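Local coordinates for effector protein HopAB2 (Pseudomonas syringae pv. tomato, PDB 3HGL) that is recognised by the tomato resistance protein Pto to trigger host immunity and, in susceptible plants, suppresses programmed cell death, this fragment being the Pto-interacting domain, at residues Ala40-Arg43 / Val44-Asn47; Arg63-Glu66 / Leu67-Glu70; Met29-Asn32 / Ala33-Asp37. All coordinates share one frame; numbering follows the deposited sequence.

All three contacts are helix ends in a small all-helical domain, two starts and one finish. Contacts 1 and 2 lie at the surface, about 19 Å apart between centres and on opposite sides of the chain's centre; each has a serine N-cap, but only in contact 1 does a glutamate bond back to complete a capping box. Contact 3, partly buried, ends helix 23-35 with a Schellman motif, a glycine and a water-bridged polar trio. It touches both others: Met29 CB meets Phe41 CE1 of contact 1 at 3.2 Å, and Met34 CE lies 3.9 Å from Ala68 CB of contact 2.

Contact 1: Ala40-Arg43 / Val44-Asn47; sequences AFSR and VEQN
Ser42 and Glu45 hold each other by two reciprocal bonds, the capping box that starts helix 43-52. The serine OG accepts from Glu45 N at 3.1 Å, and the backbone Ser42 N gives its hydrogen to Glu45 OE1 at 2.8 Å, nearly straight. That second bond reaches OE1 on its anti side and 28° out of the carboxylate plane. Ser42 OG stands between its own backbone N and carbonyl carbon (chi1 68°), a rotation that turns it to the N-H of Glu45 and also brings it 3.0 Å from Glu45 CG. This is the tight part of the contact. Phe41 adds to it from the preceding residue: its ring and the Glu45 carboxylate are turned 74° apart, and OE1 lies near the ring plane, at the edge, 3.7 Å from CD1. Behind the box, Gln46 N to Ser42 O at 2.8 Å begins the regular backbone bonding, and Asn47 N to Arg43 O continues it. The looser side faces solvent. There Arg43, the first residue of the helix, sends its side chain outward, extended from CG to NE. Of the Asn47 side chain, CB is the part near Arg43 O, and the amide leads away. Glu45 is buried, and its other oxygen is satisfied from outside: OE2 is hydrogen-bonded to Thr26 OG1 and His25 ND1. Phe41 stacks on Phe49 farther along helix 43-52. The cap thus starts helix 43-52, and its Phe41 and Glu45 fasten it to the preceding helix 23-35.

Contact 2: Arg63-Glu66 / Leu67-Glu70; sequences RDSE and LAIE
Ser65 O takes the shortest polar bond here, from Ile69 N at 2.9 Å. The same oxygen is lined by the isoleucine side chain: Ile69 CG1 comes to 3.1 Å from Ser65 O. CG1 is placed there by a first torsion of -68°, which sets it anti to the carbonyl carbon, beside the backbone N, and so turns it back toward the start of the helix. From CG1 the chain runs on extended, and CD1 lies 3.7 Å from Arg63 O, so the side chain lies along the backbone of the incoming loop. Beside this, Ser65 acts as N-cap of helix 66-80. Its OG accepts from Ala68 N at 3.1 Å along a nearly straight line, 171°, and thereby satisfies an amide that has no preceding helical turn to bond to. OG is swung away from its own N (chi1 165°), beside the carbonyl carbon, which points it along the chain to the first turn. Its CB rests meanwhile on the methyl of Ala68, 3.6 Å between the two CB atoms, a small apolar patch under the cap. One residue on, Glu70 N bonds to Glu66 O at 3.1 Å, and the bent Glu70 chain lays CG at 3.3 Å from that same oxygen. The two carboxylates of Glu66 and Glu70 stay apart, OE2 to OE2 5.8 Å, like charges that would probably repel weakly. Around the cap, Ile69 touches Met34 at the end of helix 23-35, Leu67 lies on Phe53 and on His8, and Glu70 meets Val6 and Ala9 of helix 5-18, so this helix start is set between helices 5-18 and 23-35.

Contact 3: Met29-Asn32 / Ala33-Asp37; sequences MLRN and AMNGD
Asn32 O receives two backbone donors, Asp37 N at 2.8 Å and Asn35 N at 3.1 Å, from opposite faces of its carbonyl plane. Asp37 N lies closer to that plane, whereas Asn35 N stands well above it and off the lone pairs. A single water joins the side chains of Asn32, Asn35 and Asp37: it donates to Asn32 OD1 and to Asp37 OD2, the latter at 2.6 Å, and accepts from Asn35 ND2. The amide of Asn32 and the carboxylate of Asp37 are 85° apart, almost perpendicular, and the water links them although OD1 and OD2 are 4.0 Å from each other. Asn32 CG sits anti to the carbonyl carbon (chi1 -81°), beside its N, a rotation that brings OD1 round to the water. On another side of the helix the contact is apolar: the selenium of selenomethionine Met34 lies 3.8 Å from Leu30 CG. Farther out, Met34 rests on Arg72 of helix 66-80, and Leu30 on Leu71 and Leu75, so the last turn is anchored to that helix. Asn32 and Ala33 lie against Val39 in the following loop. The positive phi of Gly36, 79°, turns the chain so that Asp37 N reaches back to Asn32 O, while Gly36 N bonds to Ala33 O at 2.9 Å. These two bonds, with Asn35 N as a further donor to Asn32 O, make the Schellman motif, the C-terminal cap that closes helix 23-35.

Contact 1: Ala40-Arg43 / Val44-Asn47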
ATOM      1  N   ALA A  40      10.541   0.269   5.199  1.00 30.43           N
ATOM      2  CA  ALA A  40      10.704  -0.974   5.938  1.00 29.14           C
ATOM      3  C   ALA A  40       9.329  -1.575   6.235  1.00 28.56           C
ATOM      4  O   ALA A  40       8.856  -1.575   7.377  1.00 25.75           O
ATOM      5  CB  ALA A  40      11.478  -0.731   7.232  1.00 31.10           C
ATOM      6  N   PHE A  41       8.682  -2.072   5.184  1.00 27.69           N
ATOM      7  CA  PHE A  41       7.374  -2.703   5.322  1.00 29.19           C
ATOM      8  C   PHE A  41       7.519  -3.929   6.206  1.00 29.65           C
ATOM      9  O   PHE A  41       8.551  -4.602   6.177  1.00 30.15           O
ATOM     10  CB  PHE A  41       6.846  -3.136   3.950  1.00 29.65           C
ATOM     11  CG  PHE A  41       6.389  -1.997   3.092  1.00 32.43           C
ATOM     12  CD1 PHE A  41       5.171  -1.367   3.341  1.00 34.58           C
ATOM     13  CD2 PHE A  41       7.186  -1.530   2.056  1.00 33.69           C
ATOM     14  CE1 PHE A  41       4.755  -0.282   2.569  1.00 35.16           C
ATOM     15  CE2 PHE A  41       6.781  -0.445   1.276  1.00 35.74           C
ATOM     16  CZ  PHE A  41       5.561   0.180   1.535  1.00 35.97           C
ATOM     17  N   SER A  42       6.492  -4.220   6.994  1.00 30.23           N
ATOM     18  CA  SER A  42       6.531  -5.397   7.853  1.00 31.93           C
ATOM     19  C   SER A  42       6.514  -6.626   6.942  1.00 33.49           C
ATOM     20  O   SER A  42       6.288  -6.511   5.732  1.00 31.33           O
ATOM     21  CB  SER A  42       5.307  -5.428   8.764  1.00 32.28           C
ATOM     22  OG  SER A  42       4.133  -5.661   8.001  1.00 33.73           O
ATOM     23  N   ARG A  43       6.747  -7.803   7.513  1.00 34.16           N
ATOM     24  CA  ARG A  43       6.734  -9.015   6.707  1.00 36.39           C
ATOM     25  C   ARG A  43       5.374  -9.192   6.035  1.00 33.86           C
ATOM     26  O   ARG A  43       5.297  -9.524   4.854  1.00 33.07           O
ATOM     27  CB  ARG A  43       7.058 -10.237   7.571  1.00 40.79           C
ATOM     28  CG  ARG A  43       8.479 -10.234   8.114  1.00 47.95           C
ATOM     29  CD  ARG A  43       8.841 -11.574   8.736  1.00 53.62           C
ATOM     30  NE  ARG A  43      10.246 -11.619   9.130  1.00 58.03           N
ATOM     31  CZ  ARG A  43      10.841 -12.687   9.653  1.00 61.04           C
ATOM     32  NH1 ARG A  43      10.154 -13.806   9.846  1.00 62.16           N
ATOM     33  NH2 ARG A  43      12.126 -12.636   9.984  1.00 62.46           N
ATOM     34  N   VAL A  44       4.304  -8.962   6.785  1.00 32.96           N
ATOM     35  CA  VAL A  44       2.957  -9.095   6.239  1.00 33.26           C
ATOM     36  C   VAL A  44       2.717  -8.093   5.104  1.00 31.53           C
ATOM     37  O   VAL A  44       2.239  -8.466   4.030  1.00 31.03           O
ATOM     38  CB  VAL A  44       1.888  -8.895   7.338  1.00 33.70           C
ATOM     39  CG1 VAL A  44       0.503  -8.808   6.716  1.00 34.21           C
ATOM     40  CG2 VAL A  44       1.937 -10.060   8.321  1.00 35.83           C
ATOM     41  N   GLU A  45       3.055  -6.826   5.341  1.00 29.11           N
ATOM     42  CA  GLU A  45       2.865  -5.789   4.328  1.00 29.41           C
ATOM     43  C   GLU A  45       3.681  -6.075   3.073  1.00 29.50           C
ATOM     44  O   GLU A  45       3.176  -5.976   1.954  1.00 28.31           O
ATOM     45  CB  GLU A  45       3.264  -4.412   4.878  1.00 27.33           C
ATOM     46  CG  GLU A  45       2.481  -3.980   6.114  1.00 28.14           C
ATOM     47  CD  GLU A  45       3.036  -2.721   6.767  1.00 28.36           C
ATOM     48  OE1 GLU A  45       4.268  -2.529   6.737  1.00 25.99           O
ATOM     49  OE2 GLU A  45       2.238  -1.936   7.327  1.00 26.71           O
ATOM     50  N   GLN A  46       4.948  -6.426   3.264  1.00 30.16           N
ATOM     51  CA  GLN A  46       5.821  -6.701   2.136  1.00 31.85           C
ATOM     52  C   GLN A  46       5.264  -7.836   1.288  1.00 30.93           C
ATOM     53  O   GLN A  46       5.208  -7.729   0.069  1.00 30.28           O
ATOM     54  CB  GLN A  46       7.227  -7.055   2.624  1.00 34.61           C
ATOM     55  CG  GLN A  46       8.231  -7.230   1.502  1.00 40.83           C
ATOM     56  CD  GLN A  46       9.646  -7.391   2.011  1.00 45.55           C
ATOM     57  OE1 GLN A  46       9.954  -8.339   2.736  1.00 48.42           O
ATOM     58  NE2 GLN A  46      10.519  -6.460   1.638  1.00 48.77           N
ATOM     59  N   ASN A  47       4.852  -8.918   1.941  1.00 30.16           N
ATOM     60  CA  ASN A  47       4.296 -10.070   1.233  1.00 31.32           C
ATOM     61  C   ASN A  47       3.074  -9.654   0.411  1.00 30.28           C
ATOM     62  O   ASN A  47       2.918 -10.058  -0.746  1.00 29.51           O
ATOM     63  CB  ASN A  47       3.911 -11.163   2.236  1.00 32.88           C
ATOM     64  CG  ASN A  47       3.364 -12.410   1.560  1.00 35.91           C
ATOM     65  OD1 ASN A  47       2.209 -12.785   1.764  1.00 36.09           O
ATOM     66  ND2 ASN A  47       4.194 -13.058   0.752  1.00 33.49           N
TER

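Contact 2: Arg63-Glu66 / Leu67-Glu70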
ATOM      1  N   ARG A  63       5.062   7.485  -7.044  1.00 33.89           N
ATOM      2  CA  ARG A  63       4.079   8.444  -6.565  1.00 35.67           C
ATOM      3  C   ARG A  63       3.075   8.724  -7.682  1.00 35.09           C
ATOM      4  O   ARG A  63       1.999   9.259  -7.434  1.00 34.77           O
ATOM      5  CB  ARG A  63       4.751   9.748  -6.115  1.00 38.40           C
ATOM      6  CG  ARG A  63       5.378  10.572  -7.220  1.00 42.25           C
ATOM      7  CD  ARG A  63       5.886  11.905  -6.668  1.00 45.46           C
ATOM      8  NE  ARG A  63       6.488  12.728  -7.711  1.00 49.42           N
ATOM      9  CZ  ARG A  63       7.061  13.910  -7.502  1.00 49.95           C
ATOM     10  NH1 ARG A  63       7.113  14.421  -6.278  1.00 51.96           N
ATOM     11  NH2 ARG A  63       7.589  14.577  -8.517  1.00 51.86           N
ATOM     12  N   ASP A  64       3.430   8.356  -8.913  1.00 36.00           N
ATOM     13  CA  ASP A  64       2.537   8.564 -10.049  1.00 37.48           C
ATOM     14  C   ASP A  64       1.719   7.313 -10.381  1.00 37.07           C
ATOM     15  O   ASP A  64       0.869   7.342 -11.268  1.00 37.46           O
ATOM     16  CB  ASP A  64       3.322   8.993 -11.292  1.00 38.77           C
ATOM     17  CG  ASP A  64       4.053  10.309 -11.101  1.00 41.06           C
ATOM     18  OD1 ASP A  64       3.479  11.236 -10.491  1.00 41.61           O
ATOM     19  OD2 ASP A  64       5.204  10.423 -11.571  1.00 43.91           O
ATOM     20  N   SER A  65       1.979   6.215  -9.680  1.00 34.94           N
ATOM     21  CA  SER A  65       1.238   4.979  -9.928  1.00 34.53           C
ATOM     22  C   SER A  65      -0.248   5.178  -9.655  1.00 34.26           C
ATOM     23  O   SER A  65      -0.634   5.624  -8.573  1.00 32.98           O
ATOM     24  CB  SER A  65       1.754   3.849  -9.040  1.00 33.55           C
ATOM     25  OG  SER A  65       0.824   2.778  -9.035  1.00 32.90           O
ATOM     26  N   GLU A  66      -1.083   4.836 -10.631  1.00 33.84           N
ATOM     27  CA  GLU A  66      -2.526   4.991 -10.477  1.00 33.38           C
ATOM     28  C   GLU A  66      -3.034   4.130  -9.322  1.00 31.45           C
ATOM     29  O   GLU A  66      -3.903   4.550  -8.558  1.00 29.37           O
ATOM     30  CB  GLU A  66      -3.242   4.586 -11.768  1.00 37.34           C
ATOM     31  CG  GLU A  66      -4.688   5.059 -11.854  1.00 43.78           C
ATOM     32  CD  GLU A  66      -5.419   4.466 -13.047  1.00 48.00           C
ATOM     33  OE1 GLU A  66      -4.833   4.436 -14.149  1.00 51.69           O
ATOM     34  OE2 GLU A  66      -6.583   4.037 -12.889  1.00 50.34           O
ATOM     35  N   LEU A  67      -2.489   2.925  -9.197  1.00 29.87           N
ATOM     36  CA  LEU A  67      -2.903   2.024  -8.127  1.00 28.76           C
ATOM     37  C   LEU A  67      -2.468   2.567  -6.767  1.00 26.84           C
ATOM     38  O   LEU A  67      -3.246   2.561  -5.816  1.00 27.26           O
ATOM     39  CB  LEU A  67      -2.312   0.626  -8.348  1.00 29.78           C
ATOM     40  CG  LEU A  67      -2.652  -0.439  -7.296  1.00 30.01           C
ATOM     41  CD1 LEU A  67      -4.169  -0.606  -7.190  1.00 30.27           C
ATOM     42  CD2 LEU A  67      -2.001  -1.765  -7.684  1.00 32.65           C
ATOM     43  N   ALA A  68      -1.225   3.033  -6.681  1.00 26.46           N
ATOM     44  CA  ALA A  68      -0.694   3.586  -5.432  1.00 26.92           C
ATOM     45  C   ALA A  68      -1.529   4.785  -4.979  1.00 27.16           C
ATOM     46  O   ALA A  68      -1.862   4.917  -3.798  1.00 25.92           O
ATOM     47  CB  ALA A  68       0.759   4.008  -5.619  1.00 27.04           C
ATOM     48  N   ILE A  69      -1.856   5.663  -5.923  1.00 26.96           N
ATOM     49  CA  ILE A  69      -2.659   6.842  -5.620  1.00 27.28           C
ATOM     50  C   ILE A  69      -4.014   6.438  -5.046  1.00 27.18           C
ATOM     51  O   ILE A  69      -4.451   6.986  -4.039  1.00 25.75           O
ATOM     52  CB  ILE A  69      -2.856   7.708  -6.892  1.00 29.60           C
ATOM     53  CG1 ILE A  69      -1.512   8.330  -7.296  1.00 28.98           C
ATOM     54  CG2 ILE A  69      -3.911   8.799  -6.643  1.00 31.42           C
ATOM     55  CD1 ILE A  69      -1.541   9.069  -8.624  1.00 33.48           C
ATOM     56  N   GLU A  70      -4.676   5.473  -5.682  1.00 26.51           N
ATOM     57  CA  GLU A  70      -5.975   5.010  -5.198  1.00 27.05           C
ATOM     58  C   GLU A  70      -5.824   4.302  -3.855  1.00 26.42           C
ATOM     59  O   GLU A  70      -6.679   4.419  -2.976  1.00 26.62           O
ATOM     60  CB  GLU A  70      -6.620   4.058  -6.211  1.00 30.40           C
ATOM     61  CG  GLU A  70      -7.038   4.722  -7.516  1.00 34.68           C
ATOM     62  CD  GLU A  70      -7.956   5.920  -7.300  1.00 36.34           C
ATOM     63  OE1 GLU A  70      -8.821   5.867  -6.401  1.00 35.98           O
ATOM     64  OE2 GLU A  70      -7.819   6.914  -8.041  1.00 39.05           O
TER

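Contact 3: Met29-Asn32 / Ala33-Asp37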
HETATM    1  N   MSE A  29       4.232   3.889   5.701  1.00 28.17           N
HETATM    2  CA  MSE A  29       5.195   3.275   4.795  1.00 29.17           C
HETATM    3  C   MSE A  29       4.897   3.601   3.343  1.00 26.72           C
HETATM    4  O   MSE A  29       5.816   3.870   2.569  1.00 24.53           O
HETATM    5  CB  MSE A  29       5.223   1.756   4.984  1.00 33.07           C
HETATM    6  CG  MSE A  29       5.965   1.284   6.221  1.00 42.05           C
HETATM    7 SE   MSE A  29       7.768   1.975   6.299  1.00 53.28          SE
HETATM    8  CE  MSE A  29       7.390   3.493   7.424  1.00 52.42           C
ATOM      9  N   LEU A  30       3.618   3.571   2.970  1.00 23.92           N
ATOM     10  CA  LEU A  30       3.241   3.872   1.593  1.00 23.14           C
ATOM     11  C   LEU A  30       3.625   5.312   1.276  1.00 23.73           C
ATOM     12  O   LEU A  30       4.081   5.609   0.175  1.00 22.48           O
ATOM     13  CB  LEU A  30       1.733   3.664   1.375  1.00 22.18           C
ATOM     14  CG  LEU A  30       1.183   3.973  -0.034  1.00 23.52           C
ATOM     15  CD1 LEU A  30       1.934   3.147  -1.077  1.00 24.12           C
ATOM     16  CD2 LEU A  30      -0.334   3.681  -0.084  1.00 23.20           C
ATOM     17  N   ARG A  31       3.442   6.204   2.249  1.00 23.86           N
ATOM     18  CA  ARG A  31       3.795   7.609   2.064  1.00 24.61           C
ATOM     19  C   ARG A  31       5.303   7.713   1.815  1.00 23.94           C
ATOM     20  O   ARG A  31       5.742   8.433   0.916  1.00 24.89           O
ATOM     21  CB  ARG A  31       3.399   8.440   3.296  1.00 24.50           C
ATOM     22  CG  ARG A  31       3.846   9.902   3.216  1.00 26.19           C
ATOM     23  CD  ARG A  31       3.349  10.729   4.406  1.00 28.48           C
ATOM     24  NE  ARG A  31       1.894  10.672   4.520  1.00 27.41           N
ATOM     25  CZ  ARG A  31       1.242   9.962   5.435  1.00 25.28           C
ATOM     26  NH1 ARG A  31       1.914   9.254   6.337  1.00 27.90           N
ATOM     27  NH2 ARG A  31      -0.083   9.930   5.428  1.00 25.48           N
ATOM     28  N   ASN A  32       6.091   6.996   2.613  1.00 24.54           N
ATOM     29  CA  ASN A  32       7.551   6.984   2.449  1.00 26.66           C
ATOM     30  C   ASN A  32       7.928   6.460   1.066  1.00 26.22           C
ATOM     31  O   ASN A  32       8.749   7.058   0.364  1.00 26.90           O
ATOM     32  CB  ASN A  32       8.206   6.073   3.488  1.00 28.30           C
ATOM     33  CG  ASN A  32       8.361   6.737   4.838  1.00 31.47           C
ATOM     34  OD1 ASN A  32       7.817   7.809   5.088  1.00 29.02           O
ATOM     35  ND2 ASN A  32       9.112   6.093   5.721  1.00 34.50           N
ATOM     36  N   ALA A  33       7.333   5.335   0.683  1.00 26.09           N
ATOM     37  CA  ALA A  33       7.629   4.728  -0.612  1.00 25.17           C
ATOM     38  C   ALA A  33       7.335   5.678  -1.761  1.00 27.31           C
ATOM     39  O   ALA A  33       8.152   5.834  -2.672  1.00 24.48           O
ATOM     40  CB  ALA A  33       6.829   3.442  -0.786  1.00 24.67           C
HETATM   41  N   MSE A  34       6.165   6.313  -1.716  1.00 24.96           N
HETATM   42  CA  MSE A  34       5.782   7.237  -2.772  1.00 27.88           C
HETATM   43  C   MSE A  34       6.638   8.497  -2.823  1.00 28.85           C
HETATM   44  O   MSE A  34       6.640   9.201  -3.830  1.00 30.90           O
HETATM   45  CB  MSE A  34       4.293   7.582  -2.658  1.00 27.12           C
HETATM   46  CG  MSE A  34       3.416   6.379  -3.021  1.00 27.84           C
HETATM   47 SE   MSE A  34       1.522   6.592  -2.730  1.00 35.16          SE
HETATM   48  CE  MSE A  34       1.116   7.637  -4.306  1.00 25.24           C
ATOM     49  N   ASN A  35       7.360   8.779  -1.740  1.00 28.92           N
ATOM     50  CA  ASN A  35       8.251   9.937  -1.710  1.00 29.97           C
ATOM     51  C   ASN A  35       9.668   9.508  -2.084  1.00 31.03           C
ATOM     52  O   ASN A  35      10.572  10.337  -2.205  1.00 30.14           O
ATOM     53  CB  ASN A  35       8.286  10.587  -0.320  1.00 31.66           C
ATOM     54  CG  ASN A  35       7.083  11.469  -0.058  1.00 32.85           C
ATOM     55  OD1 ASN A  35       6.554  12.097  -0.971  1.00 34.42           O
ATOM     56  ND2 ASN A  35       6.656  11.536   1.198  1.00 34.39           N
ATOM     57  N   GLY A  36       9.855   8.204  -2.266  1.00 28.90           N
ATOM     58  CA  GLY A  36      11.169   7.702  -2.601  1.00 29.03           C
ATOM     59  C   GLY A  36      12.066   7.621  -1.380  1.00 31.79           C
ATOM     60  O   GLY A  36      13.293   7.581  -1.512  1.00 31.45           O
ATOM     61  N   ASP A  37      11.466   7.622  -0.190  1.00 29.09           N
ATOM     62  CA  ASP A  37      12.236   7.507   1.044  1.00 31.32           C
ATOM     63  C   ASP A  37      12.513   6.028   1.277  1.00 31.48           C
ATOM     64  O   ASP A  37      11.805   5.168   0.749  1.00 29.82           O
ATOM     65  CB  ASP A  37      11.453   8.038   2.255  1.00 33.95           C
ATOM     66  CG  ASP A  37      11.142   9.523   2.162  1.00 37.27           C
ATOM     67  OD1 ASP A  37      11.995  10.294   1.684  1.00 36.87           O
ATOM     68  OD2 ASP A  37      10.041   9.923   2.593  1.00 42.19           O
TER
HETATM   69  O   HOH W   1       7.683  10.386   3.646  1.00 41.83           O